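Local coordinates for protein alternansucrase (Leuconostoc mesenteroides, PDB 6HVG) that belongs to glycoside hydrolase family 70, multidomain proteins built round a TIM-barrel-like domain, and binds a calcium ion in this structure, at residues N405-L410 / Y1270-A1274; R543-T547 / E1168-A1172; Q686-L691 / W702-D706; N697-M701 / I913-N917. All blocks are in the same frame, centred on the assembly; numbering follows the deposited sequence.

Contact 1. Residues N405-L410 / Y1270-A1274; sequences NVDGYL and YFNIA
Asn405 comes within reach of Ile1273 at the start of a tight turn, its CG lying 4.3 Å from Ile1273 CD1. The amide does its polar work locally: OD1 accepts a bond from Gly408 N on a lone pair in the carbonyl plane, an Asx motif that braces the type I' turn from Val406 to Tyr409. Within that turn Asp407 points its side chain elsewhere, with OD2 weakly bonded to Val1169 N. Gly408 suits the next position for two reasons: its phi of 92° is easy for a residue with no CB, and its bare CA lets Asn1272 and Ala1274 draw close. Gly408 O then takes a bond of 3.2 Å from Ile1273 N, bent to 142°. Tyr409 sets CG beside its own backbone N (chi1 -67°), turning one ring face to Asn1272. Asn1272 ND2 stands 3.3 Å above the plane of the Tyr409 ring, over its centre; the amide is upright on the ring with its NH2 group toward the face, the planes nearly perpendicular. Tyr1270 CB meets the ring edge and the phenol OH bonds to Arg543 O. Leu410 packs its CD1 3.9 Å from Phe1271 CB; beside it a water accepts from Leu410 N and donates to Phe1271 O. Few direct polar bonds thus join two loops far apart in sequence: bare Gly408 and the amide on the Tyr409 face let the backbones approach closely.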
loop_
_atom_site.group_PDB
_atom_site.type_symbol
_atom_site.label_atom_id
_atom_site.label_comp_id
_atom_site.label_asym_id
_atom_site.label_seq_id
_atom_site.Cartn_x
_atom_site.Cartn_y
_atom_site.Cartn_z
ATOM N N ASN A 405 -9.047 -31.736 -10.810
ATOM C CA ASN A 405 -10.050 -30.867 -10.205
ATOM C C ASN A 405 -9.658 -30.303 -8.848
ATOM O O ASN A 405 -8.674 -30.702 -8.253
ATOM C CB ASN A 405 -11.345 -31.652 -10.046
ATOM C CG ASN A 405 -11.257 -32.711 -8.965
ATOM O OD1 ASN A 405 -11.913 -32.621 -7.919
ATOM N ND2 ASN A 405 -10.466 -33.725 -9.213
ATOM N N VAL A 406 -10.467 -29.368 -8.374
ATOM C CA VAL A 406 -10.392 -28.840 -7.016
ATOM C C VAL A 406 -11.802 -28.931 -6.447
ATOM O O VAL A 406 -12.746 -28.371 -7.010
ATOM C CB VAL A 406 -9.927 -27.377 -7.020
ATOM C CG1 VAL A 406 -9.680 -26.872 -5.597
ATOM C CG2 VAL A 406 -8.674 -27.218 -7.882
ATOM N N ASP A 407 -11.942 -29.647 -5.340
ATOM C CA ASP A 407 -13.247 -29.882 -4.667
ATOM C C ASP A 407 -14.370 -30.248 -5.615
ATOM O O ASP A 407 -15.523 -29.864 -5.402
ATOM C CB ASP A 407 -13.658 -28.681 -3.785
ATOM C CG ASP A 407 -12.779 -28.531 -2.555
ATOM O OD1 ASP A 407 -12.001 -29.466 -2.259
ATOM O OD2 ASP A 407 -12.873 -27.481 -1.883
ATOM N N GLY A 408 -14.020 -31.005 -6.648
ATOM C CA GLY A 408 -14.989 -31.436 -7.649
ATOM C C GLY A 408 -15.128 -30.539 -8.861
ATOM O O GLY A 408 -15.536 -30.987 -9.927
ATOM N N TYR A 409 -14.811 -29.263 -8.701
ATOM C CA TYR A 409 -14.957 -28.312 -9.782
ATOM C C TYR A 409 -13.801 -28.429 -10.764
ATOM O O TYR A 409 -12.764 -29.000 -10.420
ATOM C CB TYR A 409 -15.007 -26.914 -9.221
ATOM C CG TYR A 409 -16.231 -26.664 -8.412
ATOM C CD1 TYR A 409 -17.401 -26.231 -9.004
ATOM C CD2 TYR A 409 -16.234 -26.888 -7.057
ATOM C CE1 TYR A 409 -18.538 -26.014 -8.263
ATOM C CE2 TYR A 409 -17.371 -26.662 -6.301
ATOM C CZ TYR A 409 -18.517 -26.224 -6.914
ATOM O OH TYR A 409 -19.648 -25.987 -6.172
ATOM N N LEU A 410 -14.004 -27.908 -11.978
ATOM C CA LEU A 410 -12.992 -27.945 -13.013
ATOM C C LEU A 410 -12.383 -26.573 -13.203
ATOM O O LEU A 410 -13.004 -25.585 -12.886
ATOM C CB LEU A 410 -13.596 -28.392 -14.344
ATOM C CG LEU A 410 -14.456 -29.649 -14.367
ATOM C CD1 LEU A 410 -14.872 -29.931 -15.788
ATOM C CD2 LEU A 410 -13.729 -30.845 -13.784
ATOM N N TYR A 1270 -22.015 -24.359 -12.363
ATOM C CA TYR A 1270 -20.598 -24.686 -12.488
ATOM C C TYR A 1270 -20.454 -26.180 -12.695
ATOM O O TYR A 1270 -21.222 -26.957 -12.151
ATOM C CB TYR A 1270 -19.823 -24.246 -11.243
ATOM C CG TYR A 1270 -19.566 -22.734 -11.107
ATOM C CD1 TYR A 1270 -20.486 -21.901 -10.482
ATOM C CD2 TYR A 1270 -18.392 -22.148 -11.575
ATOM C CE1 TYR A 1270 -20.254 -20.546 -10.336
ATOM C CE2 TYR A 1270 -18.164 -20.788 -11.435
ATOM C CZ TYR A 1270 -19.095 -20.007 -10.803
ATOM O OH TYR A 1270 -18.884 -18.666 -10.681
ATOM N N PHE A 1271 -19.477 -26.601 -13.474
ATOM C CA PHE A 1271 -19.298 -28.039 -13.688
ATOM C C PHE A 1271 -18.799 -28.703 -12.414
ATOM O O PHE A 1271 -17.994 -28.130 -11.681
ATOM C CB PHE A 1271 -18.347 -28.316 -14.873
ATOM C CG PHE A 1271 -18.777 -27.644 -16.155
ATOM C CD1 PHE A 1271 -19.996 -27.971 -16.728
ATOM C CD2 PHE A 1271 -18.007 -26.655 -16.741
ATOM C CE1 PHE A 1271 -20.424 -27.343 -17.869
ATOM C CE2 PHE A 1271 -18.431 -26.027 -17.900
ATOM C CZ PHE A 1271 -19.634 -26.367 -18.461
ATOM N N ASN A 1272 -19.286 -29.908 -12.148
ATOM C CA ASN A 1272 -18.843 -30.675 -10.990
ATOM C C ASN A 1272 -18.913 -32.182 -11.213
ATOM O O ASN A 1272 -19.793 -32.668 -11.927
ATOM C CB ASN A 1272 -19.658 -30.287 -9.746
ATOM C CG ASN A 1272 -18.916 -30.583 -8.449
ATOM O OD1 ASN A 1272 -18.978 -31.686 -7.932
ATOM N ND2 ASN A 1272 -18.187 -29.602 -7.941
ATOM N N ILE A 1273 -17.999 -32.910 -10.570
ATOM C CA ILE A 1273 -17.888 -34.373 -10.732
ATOM C C ILE A 1273 -17.660 -35.141 -9.417
ATOM O O ILE A 1273 -17.266 -36.299 -9.438
ATOM C CB ILE A 1273 -16.719 -34.713 -11.667
ATOM C CG1 ILE A 1273 -15.489 -33.913 -11.248
ATOM C CG2 ILE A 1273 -17.090 -34.437 -13.120
ATOM C CD1 ILE A 1273 -14.194 -34.641 -11.446
ATOM N N ALA A 1274 -17.925 -34.511 -8.275
ATOM C CA ALA A 1274 -17.543 -35.078 -6.978
ATOM C C ALA A 1274 -18.397 -36.280 -6.602
ATOM O O ALA A 1274 -17.873 -37.323 -6.200
ATOM C CB ALA A 1274 -17.611 -34.016 -5.891
HETATM O O HOH W 1 -16.537 -26.209 -12.626
#

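Contact 2. Residues R543-T547 / E1168-A1172; sequences RTPNT and EVVTA
Thr544 donates a hydrogen bond from OG1 to Val1169 O, 2.6 Å away. Its chi1 of -177° sends OG1 away from the backbone N and out to the strand. Thr547 OG1 approaches the same carbonyl at 3.3 Å from Val1169 O and adds a weak second bond, so two threonines share one acceptor. The short 3-10 segment 545-547, with Thr547 N bonded to Thr544 O, is consistent with both side chains facing the strand. One step further out, a water donates to both Asn546 O and Glu1168 OE2, tying the turn to a carboxylate whose OE1 is held by Thr1196 and Ala1245. Packing fills in between these bonds. Thr547 CG2 rests 3.9 Å from Val1170 CG1, and the methyl of Thr544 lies against Thr1171, with Thr544 CG2 3.7 Å from Thr1171 CB. Arg543 NH2 passes 3.7 Å from Thr1171 CG2, its chain bent at chi3; its charge is met by a salt bridge from NE to Asp540, which also takes a bond from Thr1171 OG1. Threonine suits these places because one small branched side chain offers a donor and a methyl together. The chemistry is thus that of a loop whose hydroxyls satisfy a buried strand carbonyl, one strongly and one weakly, much as an adjacent strand might.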
loop_
_atom_site.group_PDB
_atom_site.type_symbol
_atom_site.label_atom_id
_atom_site.label_comp_id
_atom_site.label_asym_id
_atom_site.label_seq_id
_atom_site.Cartn_x
_atom_site.Cartn_y
_atom_site.Cartn_z
ATOM N N ARG A 543 -22.950 -24.432 -2.755
ATOM C CA ARG A 543 -21.884 -24.648 -3.732
ATOM C C ARG A 543 -20.521 -24.981 -3.142
ATOM O O ARG A 543 -19.708 -25.644 -3.795
ATOM C CB ARG A 543 -21.718 -23.412 -4.599
ATOM C CG ARG A 543 -22.933 -23.107 -5.467
ATOM C CD ARG A 543 -22.682 -21.939 -6.398
ATOM N NE ARG A 543 -22.439 -20.733 -5.630
ATOM C CZ ARG A 543 -22.188 -19.541 -6.150
ATOM N NH1 ARG A 543 -22.154 -19.354 -7.456
ATOM N NH2 ARG A 543 -21.959 -18.520 -5.339
ATOM N N THR A 544 -20.253 -24.535 -1.921
ATOM C CA THR A 544 -18.896 -24.603 -1.387
ATOM C C THR A 544 -18.933 -24.840 0.130
ATOM O O THR A 544 -18.380 -24.082 0.915
ATOM C CB THR A 544 -18.108 -23.339 -1.814
ATOM O OG1 THR A 544 -16.773 -23.428 -1.349
ATOM C CG2 THR A 544 -18.713 -22.096 -1.269
ATOM N N PRO A 545 -19.593 -25.927 0.540
ATOM C CA PRO A 545 -19.833 -26.164 1.960
ATOM C C PRO A 545 -18.553 -26.392 2.810
ATOM O O PRO A 545 -18.568 -26.092 3.992
ATOM C CB PRO A 545 -20.735 -27.403 1.955
ATOM C CG PRO A 545 -20.347 -28.136 0.720
ATOM C CD PRO A 545 -19.956 -27.096 -0.286
ATOM N N ASN A 546 -17.474 -26.916 2.225
ATOM C CA ASN A 546 -16.211 -27.123 2.974
ATOM C C ASN A 546 -15.634 -25.814 3.496
ATOM O O ASN A 546 -14.912 -25.774 4.487
ATOM C CB ASN A 546 -15.143 -27.794 2.091
ATOM C CG ASN A 546 -15.597 -29.130 1.532
ATOM O OD1 ASN A 546 -16.611 -29.682 1.957
ATOM N ND2 ASN A 546 -14.838 -29.657 0.599
ATOM N N THR A 547 -15.975 -24.745 2.789
ATOM C CA THR A 547 -15.467 -23.414 3.001
ATOM C C THR A 547 -16.380 -22.566 3.880
ATOM O O THR A 547 -16.054 -21.436 4.207
ATOM C CB THR A 547 -15.302 -22.786 1.626
ATOM O OG1 THR A 547 -14.133 -23.369 1.025
ATOM C CG2 THR A 547 -15.177 -21.260 1.695
ATOM N N GLU A 1168 -8.386 -25.083 -2.400
ATOM C CA GLU A 1168 -9.815 -25.322 -2.184
ATOM C C GLU A 1168 -10.592 -24.334 -3.040
ATOM O O GLU A 1168 -10.029 -23.345 -3.528
ATOM C CB GLU A 1168 -10.234 -25.089 -0.745
ATOM C CG GLU A 1168 -9.624 -26.012 0.288
ATOM C CD GLU A 1168 -10.066 -25.637 1.696
ATOM O OE1 GLU A 1168 -9.471 -24.691 2.261
ATOM O OE2 GLU A 1168 -11.031 -26.242 2.235
ATOM N N VAL A 1169 -11.878 -24.616 -3.235
ATOM C CA VAL A 1169 -12.729 -23.728 -3.998
ATOM C C VAL A 1169 -13.576 -22.961 -3.007
ATOM O O VAL A 1169 -14.355 -23.549 -2.274
ATOM C CB VAL A 1169 -13.615 -24.474 -5.022
ATOM C CG1 VAL A 1169 -14.566 -23.514 -5.716
ATOM C CG2 VAL A 1169 -12.750 -25.166 -6.057
ATOM N N VAL A 1170 -13.405 -21.643 -2.999
ATOM C CA VAL A 1170 -14.157 -20.742 -2.118
ATOM C C VAL A 1170 -15.157 -19.943 -2.952
ATOM O O VAL A 1170 -15.031 -19.881 -4.179
ATOM C CB VAL A 1170 -13.220 -19.726 -1.383
ATOM C CG1 VAL A 1170 -12.119 -20.445 -0.621
ATOM C CG2 VAL A 1170 -12.622 -18.703 -2.360
ATOM N N THR A 1171 -16.139 -19.345 -2.277
ATOM C CA THR A 1171 -17.025 -18.353 -2.880
ATOM C C THR A 1171 -16.534 -16.967 -2.452
ATOM O O THR A 1171 -16.518 -16.652 -1.262
ATOM C CB THR A 1171 -18.484 -18.548 -2.431
ATOM O OG1 THR A 1171 -18.991 -19.755 -2.979
ATOM C CG2 THR A 1171 -19.353 -17.423 -2.938
ATOM N N ALA A 1172 -16.166 -16.134 -3.418
ATOM C CA ALA A 1172 -15.417 -14.930 -3.129
ATOM C C ALA A 1172 -16.017 -13.685 -3.734
ATOM O O ALA A 1172 -16.526 -13.706 -4.851
ATOM C CB ALA A 1172 -13.977 -15.086 -3.604
HETATM O O HOH W 2 -12.151 -25.002 4.566
#

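Contact 3. Residues Q686-L691 / W702-D706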
loop_
_atom_site.group_PDB
_atom_site.type_symbol
_atom_site.label_atom_id
_atom_site.label_comp_id
_atom_site.label_asym_id
_atom_site.label_seq_id
_atom_site.Cartn_x
_atom_site.Cartn_y
_atom_site.Cartn_z
ATOM N N GLN A 686 4.779 13.971 16.816
ATOM C CA GLN A 686 5.352 15.284 17.049
ATOM C C GLN A 686 6.870 15.292 16.790
ATOM O O GLN A 686 7.416 16.319 16.405
ATOM C CB GLN A 686 5.056 15.740 18.474
ATOM C CG GLN A 686 5.148 17.240 18.698
ATOM C CD GLN A 686 4.165 17.981 17.847
ATOM O OE1 GLN A 686 2.968 17.818 18.001
ATOM N NE2 GLN A 686 4.664 18.775 16.916
ATOM N N PHE A 687 7.557 14.173 17.014
ATOM C CA PHE A 687 8.963 14.088 16.647
ATOM C C PHE A 687 9.100 14.242 15.144
ATOM O O PHE A 687 10.018 14.897 14.663
ATOM C CB PHE A 687 9.589 12.745 17.046
ATOM C CG PHE A 687 9.816 12.570 18.525
ATOM C CD1 PHE A 687 10.378 13.570 19.281
ATOM C CD2 PHE A 687 9.497 11.368 19.147
ATOM C CE1 PHE A 687 10.604 13.380 20.628
ATOM C CE2 PHE A 687 9.714 11.180 20.493
ATOM C CZ PHE A 687 10.282 12.181 21.233
ATOM N N GLY A 688 8.184 13.618 14.408
ATOM C CA GLY A 688 8.146 13.729 12.953
ATOM C C GLY A 688 8.081 15.177 12.489
ATOM O O GLY A 688 8.875 15.587 11.664
ATOM N N ASN A 689 7.145 15.947 13.041
ATOM C CA ASN A 689 6.884 17.299 12.596
ATOM C C ASN A 689 7.889 18.324 13.103
ATOM O O ASN A 689 8.213 19.269 12.385
ATOM C CB ASN A 689 5.480 17.729 13.034
ATOM C CG ASN A 689 4.387 16.874 12.422
ATOM O OD1 ASN A 689 4.548 16.329 11.328
ATOM N ND2 ASN A 689 3.275 16.748 13.122
ATOM N N SER A 690 8.365 18.152 14.330
ATOM C CA SER A 690 9.266 19.131 14.950
ATOM C C SER A 690 10.761 18.852 14.848
ATOM O O SER A 690 11.546 19.774 14.970
ATOM C CB SER A 690 8.908 19.299 16.418
ATOM O OG SER A 690 7.600 19.814 16.538
ATOM N N LEU A 691 11.163 17.608 14.631
ATOM C CA LEU A 691 12.594 17.290 14.583
ATOM C C LEU A 691 13.009 16.364 13.451
ATOM O O LEU A 691 13.943 16.635 12.717
ATOM C CB LEU A 691 12.992 16.613 15.880
ATOM C CG LEU A 691 13.078 17.470 17.122
ATOM C CD1 LEU A 691 13.136 16.577 18.351
ATOM C CD2 LEU A 691 14.300 18.365 17.050
ATOM N N TRP A 702 7.310 24.256 20.518
ATOM C CA TRP A 702 6.073 24.624 21.236
ATOM C C TRP A 702 5.004 23.539 21.191
ATOM O O TRP A 702 4.330 23.308 22.182
ATOM C CB TRP A 702 5.470 25.926 20.667
ATOM C CG TRP A 702 4.292 26.476 21.449
ATOM C CD1 TRP A 702 4.338 27.111 22.674
ATOM C CD2 TRP A 702 2.916 26.462 21.066
ATOM N NE1 TRP A 702 3.067 27.474 23.078
ATOM C CE2 TRP A 702 2.178 27.088 22.108
ATOM C CE3 TRP A 702 2.224 25.975 19.951
ATOM C CZ2 TRP A 702 0.796 27.242 22.053
ATOM C CZ3 TRP A 702 0.846 26.115 19.905
ATOM C CH2 TRP A 702 0.148 26.743 20.955
ATOM N N TYR A 703 4.856 22.873 20.051
ATOM C CA TYR A 703 3.794 21.872 19.897
ATOM C C TYR A 703 3.915 20.667 20.836
ATOM O O TYR A 703 2.903 20.038 21.147
ATOM C CB TYR A 703 3.663 21.418 18.436
ATOM C CG TYR A 703 3.019 22.482 17.566
ATOM C CD1 TYR A 703 1.653 22.717 17.630
ATOM C CD2 TYR A 703 3.781 23.271 16.699
ATOM C CE1 TYR A 703 1.061 23.692 16.854
ATOM C CE2 TYR A 703 3.199 24.253 15.929
ATOM C CZ TYR A 703 1.840 24.456 16.016
ATOM O OH TYR A 703 1.264 25.422 15.254
ATOM N N PHE A 704 5.129 20.364 21.290
ATOM C CA PHE A 704 5.328 19.282 22.254
ATOM C C PHE A 704 4.593 19.526 23.573
ATOM O O PHE A 704 4.203 18.565 24.249
ATOM C CB PHE A 704 6.807 19.081 22.556
ATOM C CG PHE A 704 7.554 18.315 21.501
ATOM C CD1 PHE A 704 7.463 16.962 21.430
ATOM C CD2 PHE A 704 8.385 18.966 20.615
ATOM C CE1 PHE A 704 8.182 16.255 20.481
ATOM C CE2 PHE A 704 9.112 18.270 19.666
ATOM C CZ PHE A 704 9.004 16.911 19.592
ATOM N N LEU A 705 4.410 20.789 23.935
ATOM C CA LEU A 705 3.806 21.144 25.212
ATOM C C LEU A 705 2.314 20.813 25.288
ATOM O O LEU A 705 1.846 20.398 26.353
ATOM C CB LEU A 705 4.019 22.637 25.511
ATOM C CG LEU A 705 5.465 23.150 25.570
ATOM C CD1 LEU A 705 5.520 24.626 25.921
ATOM C CD2 LEU A 705 6.290 22.372 26.580
ATOM N N ASP A 706 1.578 21.020 24.186
ATOM C CA ASP A 706 0.127 20.847 24.131
ATOM C C ASP A 706 -0.493 21.721 25.222
ATOM O O ASP A 706 -1.103 21.220 26.164
ATOM C CB ASP A 706 -0.231 19.360 24.271
ATOM C CG ASP A 706 -1.735 19.085 24.197
ATOM O OD1 ASP A 706 -2.445 19.795 23.461
ATOM O OD2 ASP A 706 -2.215 18.137 24.866
#
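Phe704 turns one ring face to the methylene CG of Gln686 where the chain, having left helix 681-692, folds back on it. This helix follows strand 678-679 of the parallel eight-stranded sheet, which in this family curls into a TIM-type barrel, and the returning piece 702-705 has helical backbone angles without the regular bonds. Gln686 CG stands over that face in a CH-pi contact, 3.7 Å from the centroid of the Phe704 ring and offset toward its rim. Phe687 CD1 lies at the edge of the Phe704 ring, near its plane and 3.6 Å from Phe704 CZ; as a pair the two rings are oblique, planes at 54°. Ser690 adds its CB beside Phe704 CE2, a small side chain that leaves room for the ring close to the helix. Met813 of helix 807-814 also touches both phenylalanines, extending the apolar patch. Glutamine suits the margin of this patch because its methylene groups cover the ring while its amide leaves it. With CG anti to the backbone N (chi1 -159°) and a bend at chi2, the amide lies alongside Tyr703, Gln686 CD 3.5 Å from Tyr703 CB, its plane 11° from that of the Tyr703 ring. Ser690 OG can share its single hydrogen between the carbonyls of Ser699 and Asn700 or use one, and it accepts from Gln686 NE2 at 3.1 Å, in the plane of that amide.

Contact 4. Residues N697-M701 / I913-N917; sequences NRSNM and IVGNN
Arg698 reaches Asn916 with a straight chain: from CG to NE it is fully extended, which carries NH1 to 3.2 Å from Asn916 O. The bond is bent, with 139° at the hydrogen, and NH1 sits above the carbonyl plane. Arginine suits this span because its other nitrogens still have work to do: NH2 bonds to Gly694 O, and the guanidinium also makes a cation-pi contact with Tyr805. Asn916 takes the opposite approach, a compact one. Its chi1 of 58° places CG between its own backbone N and carbonyl carbon, carrying the amide toward 697-701 and helix 681-692, where ND2 bonds to Ser690 O. Met701 slides past that amide in the opposite direction, its SD 3.7 Å from Asn916 ND2. Bends at chi2 and chi3 then curl the methyl round onto Val914, with CE 3.8 Å from Val914 CG1 and nearly as close to CG2; methionine's unbranched, flexible chain suits this bent path. Met701 and Val914 lie among Leu691 of helix 681-692, Met813 of helix 807-814 and Leu881 of strand 881-885, so the loop after one helix is packed against strand 910-915 between helices and sheet.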
loop_
_atom_site.group_PDB
_atom_site.type_symbol
_atom_site.label_atom_id
_atom_site.label_comp_id
_atom_site.label_asym_id
_atom_site.label_seq_id
_atom_site.Cartn_x
_atom_site.Cartn_y
_atom_site.Cartn_z
ATOM N N ASN A 697 11.183 23.351 6.939
ATOM C CA ASN A 697 9.970 23.855 7.552
ATOM C C ASN A 697 9.460 22.791 8.476
ATOM O O ASN A 697 9.060 21.745 8.021
ATOM C CB ASN A 697 8.945 24.293 6.510
ATOM C CG ASN A 697 9.403 25.555 5.744
ATOM O OD1 ASN A 697 8.886 26.658 5.960
ATOM N ND2 ASN A 697 10.398 25.398 4.866
ATOM N N ARG A 698 9.560 23.045 9.779
ATOM C CA ARG A 698 9.199 22.084 10.808
ATOM C C ARG A 698 8.276 22.777 11.772
ATOM O O ARG A 698 8.371 23.980 11.921
ATOM C CB ARG A 698 10.470 21.648 11.517
ATOM C CG ARG A 698 11.413 20.835 10.642
ATOM C CD ARG A 698 12.708 20.490 11.380
ATOM N NE ARG A 698 13.612 19.716 10.527
ATOM C CZ ARG A 698 14.945 19.740 10.595
ATOM N NH1 ARG A 698 15.581 20.491 11.493
ATOM N NH2 ARG A 698 15.665 19.010 9.748
ATOM N N SER A 699 7.380 22.039 12.415
ATOM C CA SER A 699 6.565 22.623 13.473
ATOM C C SER A 699 7.449 23.012 14.675
ATOM O O SER A 699 8.464 22.362 14.983
ATOM C CB SER A 699 5.483 21.649 13.925
ATOM O OG SER A 699 4.850 21.050 12.824
ATOM N N ASN A 700 7.093 24.106 15.325
ATOM C CA ASN A 700 7.829 24.541 16.489
ATOM C C ASN A 700 7.825 23.522 17.632
ATOM O O ASN A 700 6.899 22.709 17.774
ATOM C CB ASN A 700 7.271 25.860 16.999
ATOM C CG ASN A 700 7.735 27.032 16.182
ATOM O OD1 ASN A 700 8.421 26.870 15.178
ATOM N ND2 ASN A 700 7.334 28.222 16.591
ATOM N N MET A 701 8.884 23.576 18.435
ATOM C CA MET A 701 9.002 22.747 19.616
ATOM C C MET A 701 7.856 23.042 20.575
ATOM O O MET A 701 7.476 22.181 21.355
ATOM C CB MET A 701 10.331 23.003 20.311
ATOM C CG MET A 701 11.571 22.769 19.459
ATOM S SD MET A 701 11.796 21.101 18.831
ATOM C CE MET A 701 12.056 20.217 20.362
ATOM N N ILE A 913 18.000 20.559 26.693
ATOM C CA ILE A 913 17.707 21.683 25.826
ATOM C C ILE A 913 17.807 21.199 24.382
ATOM O O ILE A 913 18.828 20.623 23.998
ATOM C CB ILE A 913 18.708 22.831 26.038
ATOM C CG1 ILE A 913 18.774 23.209 27.523
ATOM C CG2 ILE A 913 18.302 24.037 25.195
ATOM C CD1 ILE A 913 19.937 24.106 27.859
ATOM N N VAL A 914 16.776 21.459 23.578
ATOM C CA VAL A 914 16.770 21.018 22.181
ATOM C C VAL A 914 16.122 22.036 21.252
ATOM O O VAL A 914 15.173 22.703 21.614
ATOM C CB VAL A 914 16.117 19.630 22.038
ATOM C CG1 VAL A 914 14.875 19.541 22.875
ATOM C CG2 VAL A 914 15.808 19.279 20.590
ATOM N N GLY A 915 16.679 22.152 20.050
ATOM C CA GLY A 915 16.165 23.043 19.016
ATOM C C GLY A 915 16.151 22.372 17.662
ATOM O O GLY A 915 16.871 21.402 17.442
ATOM N N ASN A 916 15.335 22.906 16.753
ATOM C CA ASN A 916 15.162 22.363 15.392
ATOM C C ASN A 916 15.605 23.335 14.320
ATOM O O ASN A 916 15.177 23.231 13.178
ATOM C CB ASN A 916 13.690 21.994 15.161
ATOM C CG ASN A 916 12.749 23.175 15.347
ATOM O OD1 ASN A 916 13.147 24.333 15.264
ATOM N ND2 ASN A 916 11.486 22.874 15.600
ATOM N N ASN A 917 16.471 24.273 14.694
ATOM C CA ASN A 917 16.903 25.334 13.806
ATOM C C ASN A 917 18.433 25.370 13.720
ATOM O O ASN A 917 19.097 25.905 14.616
ATOM C CB ASN A 917 16.351 26.659 14.316
ATOM C CG ASN A 917 16.704 27.820 13.421
ATOM O OD1 ASN A 917 17.404 27.666 12.408
ATOM N ND2 ASN A 917 16.223 28.996 13.789
#

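Overall arrangement
The contacts form two neighbouring pairs on opposite sides of the chain's centre. Contacts 1 and 2 touch, centres about 11 Å apart, and both lean on strand 1166-1175; contacts 3 and 4 touch too, with centres about 8 Å apart, and both rest on helix 681-692. Between contacts 2 and 3 the nearest atoms are about 39 Å apart. Contacts 1 to 3 are largely buried, whereas contact 4 is only partly so. Their chemistry also differs: a loop backbone bond and an amide on a ring in contact 1, threonine hydroxyls on a strand carbonyl in contact 2, each with a bridging water; an aromatic patch in contact 3; an arginine and a methionine in contact 4. Contacts 3 and 4 interleave along the chain.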